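Local coordinates for acetoin utilization protein AcuB, putative (Vibrio cholerae, PDB 2O16) that is of unknown function but, carrying a tandem pair of CBS domains, probably acts as a ligand-sensing module linked to acetoin utilization, at residues M10-P15 with V121-D126. Residues are numbered along the deposited sequence; the frame is centred on the assembly and turned at random.
Sequences MMTRHP and VGIITD. With PO4 (phosphate ion), chain C.
Val-121 meets Met-11 and, through a water, His-14, where the short strand 12-13 joins the edge of the sheet built by strands 112-116 and 119-124. The arrangement illustrates a hallmark of paired CBS domains: a strand from the N-terminal CBS region completes the sheet of the second, as in other CBS pairs. Val-121 and Gly-122 both face Val-114 as a classic beta bulge. The Val-121 carbonyl accepts a hydrogen bond from a water that also accepts from His-14 N. Past it runs the Met-11 side chain, extended beyond CG (chi2 -176°), with CE 4.1 Å from Val-121 CG2 and over one face of the Arg-13 guanidinium, off-centre. Gly-122 lets the backbones come close: its CA lies 3.9 Å from Met-11 SD and 3.1 Å from Thr-12 O. Ile-123 forms an antiparallel hydrogen-bonded pair with Thr-12, Thr-12 N giving to Ile-123 O (2.9 Å) and Ile-123 N to Thr-12 O (3.0 Å). On the same face its CG1, set between the backbone N and carbonyl carbon (chi1 57°), packs against Thr-12 CB and Pro-15 CB. The Ile-124 and Met-10 side chains cross at about a right angle, with Ile-124 CG2 4.1 Å from Met-10 SD; Phe-129 of helix 126-141 touches both. Thr-125 occupies the N-cap position of that helix, and Asp-128 in its first turn bonds both Thr-12 OG1 and Thr-125 N. One water lies 2.6 Å from Thr-12 OG1 and 2.5 Å from Thr-125 OG1. Asp-126 borders, with Thr-125, a phosphate probably from the crystallisation liquor, and its OD2 forms a salt bridge with Arg-37 NH2.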
loop_
_atom_site.group_PDB
_atom_site.type_symbol
_atom_site.label_atom_id
_atom_site.label_comp_id
_atom_site.label_asym_id
_atom_site.label_seq_id
_atom_site.Cartn_x
_atom_site.Cartn_y
_atom_site.Cartn_z
ATOM N N MET A 10 -11.023 1.467 -7.952
ATOM C CA MET A 10 -9.710 1.644 -8.582
ATOM C C MET A 10 -8.535 1.040 -7.833
ATOM O O MET A 10 -7.411 1.022 -8.358
ATOM C CB MET A 10 -9.456 3.141 -8.840
ATOM C CG MET A 10 -9.459 4.013 -7.573
ATOM S SD MET A 10 -7.853 3.930 -6.716
ATOM C CE MET A 10 -6.853 4.967 -7.787
ATOM N N MET A 11 -8.773 0.566 -6.609
ATOM C CA MET A 11 -7.702 -0.010 -5.775
ATOM C C MET A 11 -7.214 -1.321 -6.354
ATOM O O MET A 11 -7.942 -1.988 -7.098
ATOM C CB MET A 11 -8.178 -0.233 -4.335
ATOM C CG MET A 11 -9.283 -1.263 -4.178
ATOM S SD MET A 11 -9.886 -1.420 -2.513
ATOM C CE MET A 11 -10.993 -2.827 -2.626
ATOM N N THR A 12 -5.984 -1.681 -6.007
ATOM C CA THR A 12 -5.435 -2.999 -6.251
ATOM C C THR A 12 -6.074 -3.935 -5.221
ATOM O O THR A 12 -5.901 -3.745 -4.014
ATOM C CB THR A 12 -3.879 -2.983 -6.110
ATOM O OG1 THR A 12 -3.302 -2.231 -7.182
ATOM C CG2 THR A 12 -3.270 -4.375 -6.094
ATOM N N ARG A 13 -6.814 -4.936 -5.694
ATOM C CA ARG A 13 -7.447 -5.883 -4.787
ATOM C C ARG A 13 -6.501 -7.079 -4.538
ATOM O O ARG A 13 -5.529 -7.256 -5.252
ATOM C CB ARG A 13 -8.803 -6.341 -5.361
ATOM C CG ARG A 13 -9.762 -5.202 -5.667
ATOM C CD ARG A 13 -11.144 -5.734 -6.064
ATOM N NE ARG A 13 -12.100 -4.654 -6.329
ATOM C CZ ARG A 13 -13.118 -4.329 -5.532
ATOM N NH1 ARG A 13 -13.332 -5.004 -4.406
ATOM N NH2 ARG A 13 -13.932 -3.330 -5.868
ATOM N N HIS A 14 -6.777 -7.888 -3.527
ATOM C CA HIS A 14 -5.890 -9.038 -3.207
ATOM C C HIS A 14 -4.399 -8.694 -3.226
ATOM O O HIS A 14 -3.630 -9.386 -3.887
ATOM C CB HIS A 14 -6.088 -10.221 -4.187
ATOM C CG HIS A 14 -7.497 -10.426 -4.617
ATOM N ND1 HIS A 14 -8.516 -10.691 -3.725
ATOM C CD2 HIS A 14 -8.061 -10.417 -5.849
ATOM C CE1 HIS A 14 -9.651 -10.826 -4.389
ATOM N NE2 HIS A 14 -9.401 -10.667 -5.679
ATOM N N PRO A 15 -3.968 -7.620 -2.511
ATOM C CA PRO A 15 -2.527 -7.375 -2.556
ATOM C C PRO A 15 -1.784 -8.498 -1.830
ATOM O O PRO A 15 -2.351 -9.142 -0.947
ATOM C CB PRO A 15 -2.354 -6.064 -1.787
ATOM C CG PRO A 15 -3.535 -5.980 -0.888
ATOM C CD PRO A 15 -4.670 -6.661 -1.645
ATOM N N VAL A 121 -8.685 -5.098 2.453
ATOM C CA VAL A 121 -9.362 -5.492 1.212
ATOM C C VAL A 121 -8.643 -4.997 -0.063
ATOM O O VAL A 121 -8.924 -5.434 -1.197
ATOM C CB VAL A 121 -10.868 -5.076 1.235
ATOM C CG1 VAL A 121 -11.579 -5.810 2.382
ATOM C CG2 VAL A 121 -11.040 -3.542 1.390
ATOM N N GLY A 122 -7.701 -4.080 0.108
ATOM C CA GLY A 122 -6.997 -3.578 -1.067
ATOM C C GLY A 122 -5.934 -2.576 -0.675
ATOM O O GLY A 122 -5.791 -2.258 0.497
ATOM N N ILE A 123 -5.197 -2.076 -1.671
ATOM C CA ILE A 123 -4.289 -0.935 -1.477
ATOM C C ILE A 123 -4.448 0.046 -2.624
ATOM O O ILE A 123 -4.804 -0.356 -3.737
ATOM C CB ILE A 123 -2.783 -1.345 -1.386
ATOM C CG1 ILE A 123 -2.338 -2.136 -2.645
ATOM C CG2 ILE A 123 -2.534 -2.113 -0.049
ATOM C CD1 ILE A 123 -0.788 -2.466 -2.709
ATOM N N ILE A 124 -4.200 1.331 -2.344
ATOM C CA ILE A 124 -4.094 2.327 -3.404
ATOM C C ILE A 124 -2.630 2.680 -3.551
ATOM O O ILE A 124 -2.003 3.125 -2.584
ATOM C CB ILE A 124 -4.846 3.637 -3.069
ATOM C CG1 ILE A 124 -6.321 3.374 -2.732
ATOM C CG2 ILE A 124 -4.679 4.643 -4.242
ATOM C CD1 ILE A 124 -7.024 4.631 -2.208
ATOM N N THR A 125 -2.068 2.489 -4.737
ATOM C CA THR A 125 -0.685 2.904 -4.970
ATOM C C THR A 125 -0.584 3.821 -6.175
ATOM O O THR A 125 -1.555 3.983 -6.929
ATOM C CB THR A 125 0.278 1.726 -5.260
ATOM O OG1 THR A 125 -0.174 1.042 -6.417
ATOM C CG2 THR A 125 0.373 0.755 -4.057
ATOM N N ASP A 126 0.603 4.408 -6.370
ATOM C CA ASP A 126 0.824 5.224 -7.559
ATOM C C ASP A 126 0.401 4.437 -8.823
ATOM O O ASP A 126 -0.187 5.016 -9.751
ATOM C CB ASP A 126 2.272 5.751 -7.619
ATOM C CG ASP A 126 3.312 4.690 -7.245
ATOM O OD1 ASP A 126 3.040 3.484 -7.403
ATOM O OD2 ASP A 126 4.411 5.069 -6.802
HETATM P P PO4 C . 3.828 0.168 -6.127
HETATM O O1 PO4 C . 3.904 -0.600 -4.831
HETATM O O2 PO4 C . 4.069 1.623 -5.771
HETATM O O3 PO4 C . 4.992 -0.330 -6.954
HETATM O O4 PO4 C . 2.521 -0.009 -6.877
HETATM O O HOH W 1 -0.833 -1.393 -6.726
HETATM O O HOH W 2 -9.301 -7.693 -2.251
#